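Leucine aminopeptidase 2 (Saccharomyces cerevisiae, PDB 2XQ0) preferentially cleaves di- and tripeptides as a zinc aminopeptidase of the M1 family and has low epoxide hydrolase activity in vitro. Local coordinates at residues 6-16 and 425-433; 18-28 and 152-163. All blocks are in the same frame, centred on the assembly; numbering follows the deposited sequence.

In the fold
Both contacts fasten the N-terminal run of the chain, and their centres lie about 20 Å apart. Contact 1 lays helix 4-9 and the loop behind it on strand 424-426 and helix 428-438 of the catalytic M1 domain. Contact 2 follows along the chain: the loop that leads into strand 28-40 of the ten-stranded N-terminal sheet packs on the loop that leads into the neighbouring strand 165-172. It is nested inside the long loop closed by contact 1. The two meet where S425 OG probably donates to P161 O and K26 NZ to P15 O. Residues 6-28 thus pass from the surface of the catalytic domain to the N-terminal β domain, making contacts with both.

Contact 1. Residues 6-16 and 425-433; sequences IEQRRPSRSPE and SLDTFQFLD
The ring of F429 lies beneath R10, whose CA sits 3.8 Å from the ring centroid and nearly on its normal, a CH-pi contact. I6 CG2 and E16 OE1 come to the edge of this ring, the E16 carboxylate being bonded through OE2 to H319, and P11 CD packs on F429 CE2 at 3.6 Å. With CG anti to the backbone N (chi1 167°) and a bend at chi3, the R10 side chain runs back past F429 until F429 CB lies over one face of the guanidinium. This group meets the D433 carboxylate nearly coplanar, 12° apart, in a salt bridge of weak hydrogen bonds: NH2 faces both OD1 and OD2, while NH1 reaches OD2 from farther. D427 OD2 takes two donors: S14 OG on its syn lone pair at 2.8 Å, and E16 N on the anti side at 3.0 Å. D427 OD1 accepts from Q430 N, while Q430 OE1 takes D427 N at 2.9 Å and rests against P15. Were D427 an alanine, S14 OG and E16 N would probably lose their shared acceptor and Q430 N its partner. The D427-Q430 pairing is a capping box at the N-terminus of helix 428-438 in the catalytic domain.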
loop_
_atom_site.group_PDB
_atom_site.type_symbol
_atom_site.label_atom_id
_atom_site.label_comp_id
_atom_site.label_asym_id
_atom_site.label_seq_id
_atom_site.Cartn_x
_atom_site.Cartn_y
_atom_site.Cartn_z
ATOM N N ILE A 6 -0.507 28.710 -7.992
ATOM C CA ILE A 6 -1.066 27.478 -8.542
ATOM C C ILE A 6 -1.238 27.604 -10.060
ATOM O O ILE A 6 -0.651 26.840 -10.829
ATOM C CB ILE A 6 -2.429 27.168 -7.909
ATOM C CG1 ILE A 6 -2.259 26.872 -6.414
ATOM C CG2 ILE A 6 -3.112 26.015 -8.643
ATOM C CD1 ILE A 6 -1.126 25.916 -6.114
ATOM N N GLU A 7 -2.057 28.571 -10.472
ATOM C CA GLU A 7 -2.199 28.954 -11.875
ATOM C C GLU A 7 -0.833 28.896 -12.548
ATOM O O GLU A 7 -0.700 28.358 -13.639
ATOM C CB GLU A 7 -2.788 30.369 -11.974
ATOM C CG GLU A 7 -3.202 30.829 -13.383
ATOM C CD GLU A 7 -3.502 32.337 -13.471
ATOM O OE1 GLU A 7 -4.692 32.732 -13.475
ATOM O OE2 GLU A 7 -2.538 33.128 -13.551
ATOM N N GLN A 8 0.185 29.434 -11.878
ATOM C CA GLN A 8 1.542 29.511 -12.426
ATOM C C GLN A 8 2.242 28.152 -12.634
ATOM O O GLN A 8 3.029 27.993 -13.572
ATOM C CB GLN A 8 2.419 30.398 -11.537
ATOM C CG GLN A 8 2.302 31.892 -11.816
ATOM C CD GLN A 8 3.063 32.734 -10.804
ATOM O OE1 GLN A 8 3.536 32.222 -9.787
ATOM N NE2 GLN A 8 3.178 34.032 -11.076
ATOM N N ARG A 9 1.969 27.191 -11.762
ATOM C CA ARG A 9 2.637 25.889 -11.819
ATOM C C ARG A 9 1.926 24.916 -12.742
ATOM O O ARG A 9 2.497 23.923 -13.187
ATOM C CB ARG A 9 2.728 25.274 -10.425
ATOM C CG ARG A 9 3.608 26.045 -9.476
ATOM C CD ARG A 9 4.240 25.115 -8.465
ATOM N NE ARG A 9 4.747 25.853 -7.313
ATOM C CZ ARG A 9 5.912 25.610 -6.725
ATOM N NH1 ARG A 9 6.697 24.642 -7.189
ATOM N NH2 ARG A 9 6.287 26.340 -5.678
ATOM N N ARG A 10 0.676 25.222 -13.042
ATOM C CA ARG A 10 -0.165 24.325 -13.811
ATOM C C ARG A 10 0.286 24.245 -15.258
ATOM O O ARG A 10 0.659 25.248 -15.844
ATOM C CB ARG A 10 -1.602 24.826 -13.746
ATOM C CG ARG A 10 -2.499 24.164 -14.739
ATOM C CD ARG A 10 -3.585 25.103 -15.151
ATOM N NE ARG A 10 -4.532 25.339 -14.074
ATOM C CZ ARG A 10 -5.516 24.507 -13.766
ATOM N NH1 ARG A 10 -5.670 23.374 -14.434
ATOM N NH2 ARG A 10 -6.343 24.807 -12.782
ATOM N N PRO A 11 0.256 23.048 -15.846
ATOM C CA PRO A 11 0.611 22.946 -17.262
ATOM C C PRO A 11 -0.491 23.526 -18.147
ATOM O O PRO A 11 -1.633 23.683 -17.702
ATOM C CB PRO A 11 0.719 21.429 -17.480
ATOM C CG PRO A 11 -0.143 20.839 -16.432
ATOM C CD PRO A 11 -0.019 21.735 -15.243
ATOM N N SER A 12 -0.155 23.828 -19.396
ATOM C CA SER A 12 -1.103 24.449 -20.314
ATOM C C SER A 12 -2.250 23.481 -20.607
ATOM O O SER A 12 -3.359 23.887 -20.984
ATOM C CB SER A 12 -0.394 24.825 -21.610
ATOM O OG SER A 12 0.278 23.695 -22.136
ATOM N N ARG A 13 -1.973 22.195 -20.431
ATOM C CA ARG A 13 -2.982 21.164 -20.639
ATOM C C ARG A 13 -2.948 20.078 -19.555
ATOM O O ARG A 13 -1.880 19.602 -19.161
ATOM C CB ARG A 13 -2.815 20.555 -22.027
ATOM C CG ARG A 13 -3.851 19.532 -22.378
ATOM C CD ARG A 13 -3.734 19.150 -23.838
ATOM N NE ARG A 13 -4.405 20.121 -24.687
ATOM C CZ ARG A 13 -4.700 19.910 -25.963
ATOM N NH1 ARG A 13 -4.370 18.756 -26.534
ATOM N NH2 ARG A 13 -5.324 20.845 -26.662
ATOM N N SER A 14 -4.128 19.707 -19.062
ATOM C CA SER A 14 -4.266 18.691 -18.024
ATOM C C SER A 14 -4.961 17.462 -18.621
ATOM O O SER A 14 -5.703 17.594 -19.581
ATOM C CB SER A 14 -5.075 19.252 -16.855
ATOM O OG SER A 14 -4.263 19.979 -15.944
ATOM N N PRO A 15 -4.706 16.253 -18.073
ATOM C CA PRO A 15 -3.814 15.905 -16.966
ATOM C C PRO A 15 -2.347 16.065 -17.329
ATOM O O PRO A 15 -1.951 15.831 -18.468
ATOM C CB PRO A 15 -4.106 14.415 -16.728
ATOM C CG PRO A 15 -5.394 14.153 -17.386
ATOM C CD PRO A 15 -5.449 15.078 -18.551
ATOM N N GLU A 16 -1.552 16.431 -16.334
ATOM C CA GLU A 16 -0.129 16.650 -16.491
ATOM C C GLU A 16 0.553 15.396 -17.017
ATOM O O GLU A 16 0.227 14.274 -16.608
ATOM C CB GLU A 16 0.462 17.016 -15.135
ATOM C CG GLU A 16 1.950 17.272 -15.150
ATOM C CD GLU A 16 2.458 17.682 -13.783
ATOM O OE1 GLU A 16 2.670 18.893 -13.572
ATOM O OE2 GLU A 16 2.638 16.796 -12.924
ATOM N N SER A 425 -8.628 9.847 -14.982
ATOM C CA SER A 425 -7.412 10.137 -14.227
ATOM C C SER A 425 -7.255 11.641 -14.128
ATOM O O SER A 425 -7.791 12.377 -14.961
ATOM C CB SER A 425 -6.206 9.519 -14.932
ATOM O OG SER A 425 -6.351 8.099 -15.006
ATOM N N LEU A 426 -6.536 12.121 -13.119
ATOM C CA LEU A 426 -6.423 13.574 -12.965
ATOM C C LEU A 426 -5.194 14.020 -12.200
ATOM O O LEU A 426 -4.493 13.200 -11.586
ATOM C CB LEU A 426 -7.661 14.145 -12.276
ATOM C CG LEU A 426 -7.587 14.140 -10.745
ATOM C CD1 LEU A 426 -8.634 15.057 -10.170
ATOM C CD2 LEU A 426 -7.767 12.727 -10.202
ATOM N N ASP A 427 -4.928 15.326 -12.264
ATOM C CA ASP A 427 -3.829 15.916 -11.518
ATOM C C ASP A 427 -4.359 16.826 -10.396
ATOM O O ASP A 427 -5.561 17.036 -10.257
ATOM C CB ASP A 427 -2.808 16.610 -12.454
ATOM C CG ASP A 427 -3.394 17.795 -13.202
ATOM O OD1 ASP A 427 -4.305 18.433 -12.656
ATOM O OD2 ASP A 427 -2.934 18.108 -14.330
ATOM N N THR A 428 -3.461 17.311 -9.557
ATOM C CA THR A 428 -3.841 18.128 -8.423
ATOM C C THR A 428 -4.578 19.388 -8.873
ATOM O O THR A 428 -5.483 19.870 -8.199
ATOM C CB THR A 428 -2.579 18.569 -7.700
ATOM O OG1 THR A 428 -1.886 17.408 -7.233
ATOM C CG2 THR A 428 -2.910 19.479 -6.544
ATOM N N PHE A 429 -4.171 19.927 -10.017
ATOM C CA PHE A 429 -4.733 21.183 -10.484
ATOM C C PHE A 429 -6.203 21.008 -10.810
ATOM O O PHE A 429 -7.014 21.885 -10.512
ATOM C CB PHE A 429 -3.934 21.710 -11.679
ATOM C CG PHE A 429 -2.458 21.766 -11.420
ATOM C CD1 PHE A 429 -1.938 22.724 -10.564
ATOM C CD2 PHE A 429 -1.603 20.833 -11.980
ATOM C CE1 PHE A 429 -0.590 22.764 -10.293
ATOM C CE2 PHE A 429 -0.241 20.869 -11.718
ATOM C CZ PHE A 429 0.264 21.836 -10.876
ATOM N N GLN A 430 -6.558 19.858 -11.380
ATOM C CA GLN A 430 -7.957 19.572 -11.680
ATOM C C GLN A 430 -8.747 19.360 -10.378
ATOM O O GLN A 430 -9.923 19.723 -10.276
ATOM C CB GLN A 430 -8.066 18.345 -12.591
ATOM C CG GLN A 430 -7.378 18.505 -13.956
ATOM C CD GLN A 430 -7.330 17.199 -14.711
ATOM O OE1 GLN A 430 -6.441 16.379 -14.492
ATOM N NE2 GLN A 430 -8.307 16.979 -15.590
ATOM N N PHE A 431 -8.097 18.765 -9.383
ATOM C CA PHE A 431 -8.706 18.626 -8.062
ATOM C C PHE A 431 -9.075 20.023 -7.559
ATOM O O PHE A 431 -10.209 20.261 -7.155
ATOM C CB PHE A 431 -7.753 17.924 -7.086
ATOM C CG PHE A 431 -8.113 18.120 -5.622
ATOM C CD1 PHE A 431 -9.195 17.468 -5.067
ATOM C CD2 PHE A 431 -7.349 18.940 -4.810
ATOM C CE1 PHE A 431 -9.527 17.634 -3.718
ATOM C CE2 PHE A 431 -7.669 19.117 -3.465
ATOM C CZ PHE A 431 -8.767 18.463 -2.921
ATOM N N LEU A 432 -8.123 20.951 -7.614
ATOM C CA LEU A 432 -8.356 22.312 -7.102
ATOM C C LEU A 432 -9.448 23.070 -7.854
ATOM O O LEU A 432 -10.275 23.711 -7.230
ATOM C CB LEU A 432 -7.066 23.138 -7.091
ATOM C CG LEU A 432 -5.973 22.564 -6.180
ATOM C CD1 LEU A 432 -4.641 23.242 -6.433
ATOM C CD2 LEU A 432 -6.357 22.673 -4.720
ATOM N N ASP A 433 -9.441 23.008 -9.187
ATOM C CA ASP A 433 -10.526 23.591 -9.979
ATOM C C ASP A 433 -11.885 23.085 -9.504
ATOM O O ASP A 433 -12.836 23.842 -9.408
ATOM C CB ASP A 433 -10.393 23.217 -11.457
ATOM C CG ASP A 433 -9.116 23.719 -12.076
ATOM O OD1 ASP A 433 -8.541 24.676 -11.543
ATOM O OD2 ASP A 433 -8.699 23.159 -13.110
#

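Contact 2. Residues 18-28 and 152-163; sequences DQSTLSNYKDF and RSLFPCFDTPSV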
loop_
_atom_site.group_PDB
_atom_site.type_symbol
_atom_site.label_atom_id
_atom_site.label_comp_id
_atom_site.label_asym_id
_atom_site.label_seq_id
_atom_site.Cartn_x
_atom_site.Cartn_y
_atom_site.Cartn_z
ATOM N N ASP A 18 2.830 12.278 -17.683
ATOM C CA ASP A 18 3.503 11.308 -16.832
ATOM C C ASP A 18 4.923 10.997 -17.330
ATOM O O ASP A 18 5.094 10.267 -18.306
ATOM C CB ASP A 18 2.677 10.009 -16.817
ATOM C CG ASP A 18 3.266 8.944 -15.940
ATOM O OD1 ASP A 18 4.371 9.157 -15.384
ATOM O OD2 ASP A 18 2.599 7.891 -15.796
ATOM N N GLN A 19 5.925 11.499 -16.617
ATOM C CA GLN A 19 7.335 11.364 -17.007
ATOM C C GLN A 19 7.938 9.979 -16.733
ATOM O O GLN A 19 9.101 9.736 -17.073
ATOM C CB GLN A 19 8.171 12.394 -16.245
ATOM C CG GLN A 19 7.767 13.841 -16.510
ATOM C CD GLN A 19 8.210 14.310 -17.864
ATOM O OE1 GLN A 19 9.305 13.983 -18.311
ATOM N NE2 GLN A 19 7.368 15.091 -18.527
ATOM N N SER A 20 7.167 9.091 -16.102
ATOM C CA SER A 20 7.670 7.766 -15.724
ATOM C C SER A 20 7.353 6.694 -16.756
ATOM O O SER A 20 7.636 5.520 -16.519
ATOM C CB SER A 20 7.083 7.322 -14.375
ATOM O OG SER A 20 7.498 8.186 -13.331
ATOM N N THR A 21 6.747 7.072 -17.882
ATOM C CA THR A 21 6.489 6.091 -18.950
ATOM C C THR A 21 7.312 6.426 -20.190
ATOM O O THR A 21 7.569 7.591 -20.488
ATOM C CB THR A 21 4.999 5.999 -19.333
ATOM O OG1 THR A 21 4.826 5.043 -20.382
ATOM C CG2 THR A 21 4.483 7.321 -19.820
ATOM N N LEU A 22 7.723 5.391 -20.911
ATOM C CA LEU A 22 8.438 5.566 -22.170
ATOM C C LEU A 22 7.452 5.444 -23.332
ATOM O O LEU A 22 7.833 5.533 -24.500
ATOM C CB LEU A 22 9.531 4.505 -22.297
ATOM C CG LEU A 22 10.600 4.549 -21.207
ATOM C CD1 LEU A 22 11.640 3.451 -21.403
ATOM C CD2 LEU A 22 11.260 5.916 -21.180
ATOM N N SER A 23 6.186 5.215 -23.007
ATOM C CA SER A 23 5.169 4.969 -24.027
ATOM C C SER A 23 4.677 6.281 -24.641
ATOM O O SER A 23 4.866 7.350 -24.063
ATOM C CB SER A 23 3.991 4.192 -23.446
ATOM O OG SER A 23 3.181 5.031 -22.644
ATOM N N ASN A 24 4.065 6.217 -25.819
ATOM C CA ASN A 24 3.491 7.446 -26.367
ATOM C C ASN A 24 1.985 7.431 -26.205
ATOM O O ASN A 24 1.220 7.468 -27.169
ATOM C CB ASN A 24 3.951 7.746 -27.802
ATOM C CG ASN A 24 3.701 6.603 -28.783
ATOM O OD1 ASN A 24 3.273 5.505 -28.420
ATOM N ND2 ASN A 24 3.993 6.870 -30.048
ATOM N N TYR A 25 1.572 7.387 -24.949
ATOM C CA TYR A 25 0.181 7.145 -24.616
ATOM C C TYR A 25 -0.754 8.285 -25.000
ATOM O O TYR A 25 -1.945 8.060 -25.224
ATOM C CB TYR A 25 0.042 6.843 -23.128
ATOM C CG TYR A 25 0.297 8.028 -22.223
ATOM C CD1 TYR A 25 -0.760 8.783 -21.722
ATOM C CD2 TYR A 25 1.594 8.405 -21.882
ATOM C CE1 TYR A 25 -0.535 9.863 -20.874
ATOM C CE2 TYR A 25 1.828 9.488 -21.047
ATOM C CZ TYR A 25 0.754 10.198 -20.533
ATOM O OH TYR A 25 0.982 11.257 -19.690
ATOM N N LYS A 26 -0.247 9.507 -25.068
ATOM C CA LYS A 26 -1.109 10.623 -25.467
ATOM C C LYS A 26 -1.585 10.464 -26.918
ATOM O O LYS A 26 -2.492 11.170 -27.361
ATOM C CB LYS A 26 -0.382 11.964 -25.332
ATOM C CG LYS A 26 0.022 12.366 -23.928
ATOM C CD LYS A 26 -1.180 12.679 -23.049
ATOM C CE LYS A 26 -0.770 13.528 -21.839
ATOM N NZ LYS A 26 -1.910 13.765 -20.894
ATOM N N ASP A 27 -0.967 9.549 -27.663
ATOM C CA ASP A 27 -1.219 9.438 -29.100
ATOM C C ASP A 27 -2.270 8.396 -29.441
ATOM O O ASP A 27 -2.636 8.238 -30.603
ATOM C CB ASP A 27 0.067 9.081 -29.843
ATOM C CG ASP A 27 1.084 10.206 -29.829
ATOM O OD1 ASP A 27 0.702 11.345 -29.516
ATOM O OD2 ASP A 27 2.268 9.947 -30.133
ATOM N N PHE A 28 -2.731 7.665 -28.435
ATOM C CA PHE A 28 -3.662 6.571 -28.658
ATOM C C PHE A 28 -4.704 6.514 -27.561
ATOM O O PHE A 28 -4.474 6.985 -26.448
ATOM C CB PHE A 28 -2.923 5.230 -28.682
ATOM C CG PHE A 28 -1.833 5.157 -29.702
ATOM C CD1 PHE A 28 -2.100 4.726 -30.989
ATOM C CD2 PHE A 28 -0.534 5.518 -29.373
ATOM C CE1 PHE A 28 -1.094 4.658 -31.933
ATOM C CE2 PHE A 28 0.477 5.461 -30.317
ATOM C CZ PHE A 28 0.199 5.021 -31.596
ATOM N N ARG A 152 4.841 -3.153 -16.524
ATOM C CA ARG A 152 5.661 -3.305 -17.733
ATOM C C ARG A 152 6.658 -4.470 -17.620
ATOM O O ARG A 152 7.305 -4.827 -18.598
ATOM C CB ARG A 152 6.413 -1.999 -18.039
ATOM C CG ARG A 152 7.475 -1.661 -16.976
ATOM C CD ARG A 152 8.032 -0.233 -17.100
ATOM N NE ARG A 152 7.000 0.777 -16.852
ATOM C CZ ARG A 152 7.197 2.093 -16.777
ATOM N NH1 ARG A 152 8.408 2.624 -16.957
ATOM N NH2 ARG A 152 6.163 2.889 -16.524
ATOM N N SER A 153 6.791 -5.069 -16.439
ATOM C CA SER A 153 7.691 -6.227 -16.309
ATOM C C SER A 153 6.880 -7.519 -16.370
ATOM O O SER A 153 7.434 -8.636 -16.364
ATOM C CB SER A 153 8.493 -6.128 -15.009
ATOM O OG SER A 153 9.516 -7.095 -14.920
ATOM N N LEU A 154 5.557 -7.360 -16.431
ATOM C CA LEU A 154 4.632 -8.496 -16.540
ATOM C C LEU A 154 4.049 -8.612 -17.958
ATOM O O LEU A 154 3.941 -9.709 -18.499
ATOM C CB LEU A 154 3.498 -8.388 -15.512
ATOM C CG LEU A 154 2.453 -9.503 -15.573
ATOM C CD1 LEU A 154 3.106 -10.874 -15.337
ATOM C CD2 LEU A 154 1.301 -9.289 -14.591
ATOM N N PHE A 155 3.681 -7.480 -18.556
ATOM C CA PHE A 155 3.300 -7.452 -19.975
ATOM C C PHE A 155 3.578 -6.093 -20.595
ATOM O O PHE A 155 3.580 -5.091 -19.907
ATOM C CB PHE A 155 1.825 -7.834 -20.177
ATOM C CG PHE A 155 0.848 -6.922 -19.484
ATOM C CD1 PHE A 155 0.114 -5.992 -20.209
ATOM C CD2 PHE A 155 0.659 -6.995 -18.115
ATOM C CE1 PHE A 155 -0.802 -5.147 -19.572
ATOM C CE2 PHE A 155 -0.249 -6.152 -17.468
ATOM C CZ PHE A 155 -0.978 -5.225 -18.201
ATOM N N PRO A 156 3.824 -6.060 -21.913
ATOM C CA PRO A 156 4.071 -4.779 -22.579
ATOM C C PRO A 156 2.786 -3.965 -22.588
ATOM O O PRO A 156 1.714 -4.505 -22.862
ATOM C CB PRO A 156 4.499 -5.189 -23.994
ATOM C CG PRO A 156 3.929 -6.559 -24.199
ATOM C CD PRO A 156 3.775 -7.201 -22.850
ATOM N N CYS A 157 2.881 -2.685 -22.246
ATOM C CA CYS A 157 1.683 -1.881 -22.120
ATOM C C CYS A 157 1.984 -0.393 -22.038
ATOM O O CYS A 157 3.140 0.036 -22.014
ATOM C CB CYS A 157 0.904 -2.309 -20.866
ATOM S SG CYS A 157 1.834 -2.175 -19.308
ATOM N N PHE A 158 0.929 0.405 -22.010
ATOM C CA PHE A 158 1.079 1.821 -21.691
ATOM C C PHE A 158 1.044 1.908 -20.170
ATOM O O PHE A 158 -0.021 2.093 -19.572
ATOM C CB PHE A 158 -0.071 2.611 -22.286
ATOM C CG PHE A 158 -0.111 2.596 -23.788
ATOM C CD1 PHE A 158 0.819 3.303 -24.529
ATOM C CD2 PHE A 158 -1.086 1.888 -24.460
ATOM C CE1 PHE A 158 0.778 3.304 -25.914
ATOM C CE2 PHE A 158 -1.130 1.894 -25.851
ATOM C CZ PHE A 158 -0.195 2.601 -26.575
ATOM N N ASP A 159 2.204 1.735 -19.542
ATOM C CA ASP A 159 2.296 1.592 -18.082
ATOM C C ASP A 159 2.272 2.944 -17.367
ATOM O O ASP A 159 3.268 3.373 -16.756
ATOM C CB ASP A 159 3.552 0.791 -17.683
ATOM C CG ASP A 159 3.544 0.367 -16.218
ATOM O OD1 ASP A 159 2.516 0.559 -15.532
ATOM O OD2 ASP A 159 4.570 -0.178 -15.741
ATOM N N THR A 160 1.119 3.604 -17.437
ATOM C CA THR A 160 0.916 4.880 -16.747
ATOM C C THR A 160 -0.484 4.896 -16.126
ATOM O O THR A 160 -1.421 4.325 -16.678
ATOM C CB THR A 160 1.143 6.101 -17.705
ATOM O OG1 THR A 160 0.538 7.272 -17.153
ATOM C CG2 THR A 160 0.554 5.845 -19.065
ATOM N N PRO A 161 -0.626 5.526 -14.955
ATOM C CA PRO A 161 -1.973 5.555 -14.372
ATOM C C PRO A 161 -2.920 6.491 -15.140
ATOM O O PRO A 161 -4.125 6.482 -14.872
ATOM C CB PRO A 161 -1.730 6.014 -12.936
ATOM C CG PRO A 161 -0.375 6.680 -12.945
ATOM C CD PRO A 161 0.419 5.950 -14.003
ATOM N N SER A 162 -2.383 7.249 -16.100
ATOM C CA SER A 162 -3.203 8.027 -17.025
ATOM C C SER A 162 -3.984 7.164 -18.006
ATOM O O SER A 162 -4.985 7.611 -18.558
ATOM C CB SER A 162 -2.360 9.041 -17.816
ATOM O OG SER A 162 -2.028 10.163 -17.022
ATOM N N VAL A 163 -3.537 5.930 -18.238
ATOM C CA VAL A 163 -4.240 5.065 -19.186
ATOM C C VAL A 163 -5.071 4.023 -18.454
ATOM O O VAL A 163 -4.526 3.259 -17.672
ATOM C CB VAL A 163 -3.245 4.378 -20.142
ATOM C CG1 VAL A 163 -3.950 3.364 -21.054
ATOM C CG2 VAL A 163 -2.523 5.434 -20.976
HETATM O O HOH W 1 3.949 5.562 -15.015
HETATM O O HOH W 2 -1.077 12.443 -18.316
#
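The Y25 ring is held between T160 CG2, 4.0 Å from its centroid in a CH-pi contact over one face, and K26 CG over the opposite face; a water lies in its plane at the edge. With CG between the backbone N and carbonyl carbon (chi1 70°), the Y25 side chain crosses that of T160 at about a right angle, and Y25 CB packs on V163 CG2. The F158 ring receives S23 at its edge, with S23 CB 3.5 Å from F158 CD1; the F158 and F28 side chains cross at about a right angle, F28 CD2 lying 4.1 Å from F158 CZ. L67, L69 and V30 also pack on F158.

The third flat group, the R152 guanidinium, is bonded along its edge. NH1 and NH2 both donate end-on to S20 O, which lies in the guanidinium plane at 3.0 Å from each nitrogen; NH1 also donates to L97 O. On the adjoining side NE forms a salt bridge with D159 OD2, and NH2 also reaches D159 O. D159 OD2 further accepts from R152 N, the two donors coming from opposite faces of the carboxylate.

Both loops belong to the N-terminal β domain of the M1 fold, where they precede the parallel neighbours 28-40 and 165-172. D18 OD1 closes an Asx turn onto S20 N, and T160 OG1 an ST turn onto S162 N. The same T160 hydroxyl donates to D18 OD2 at 2.5 Å, using the anti lone pair of the carboxylate and coupling the two turns. One water donates to both D18 OD2 and D159 O. Another links Y25 OH, K26 NZ and S162 OG, whose hydroxyl is also bonded to C315 O, while Y25 OH accepts from D18 N almost straight (173°).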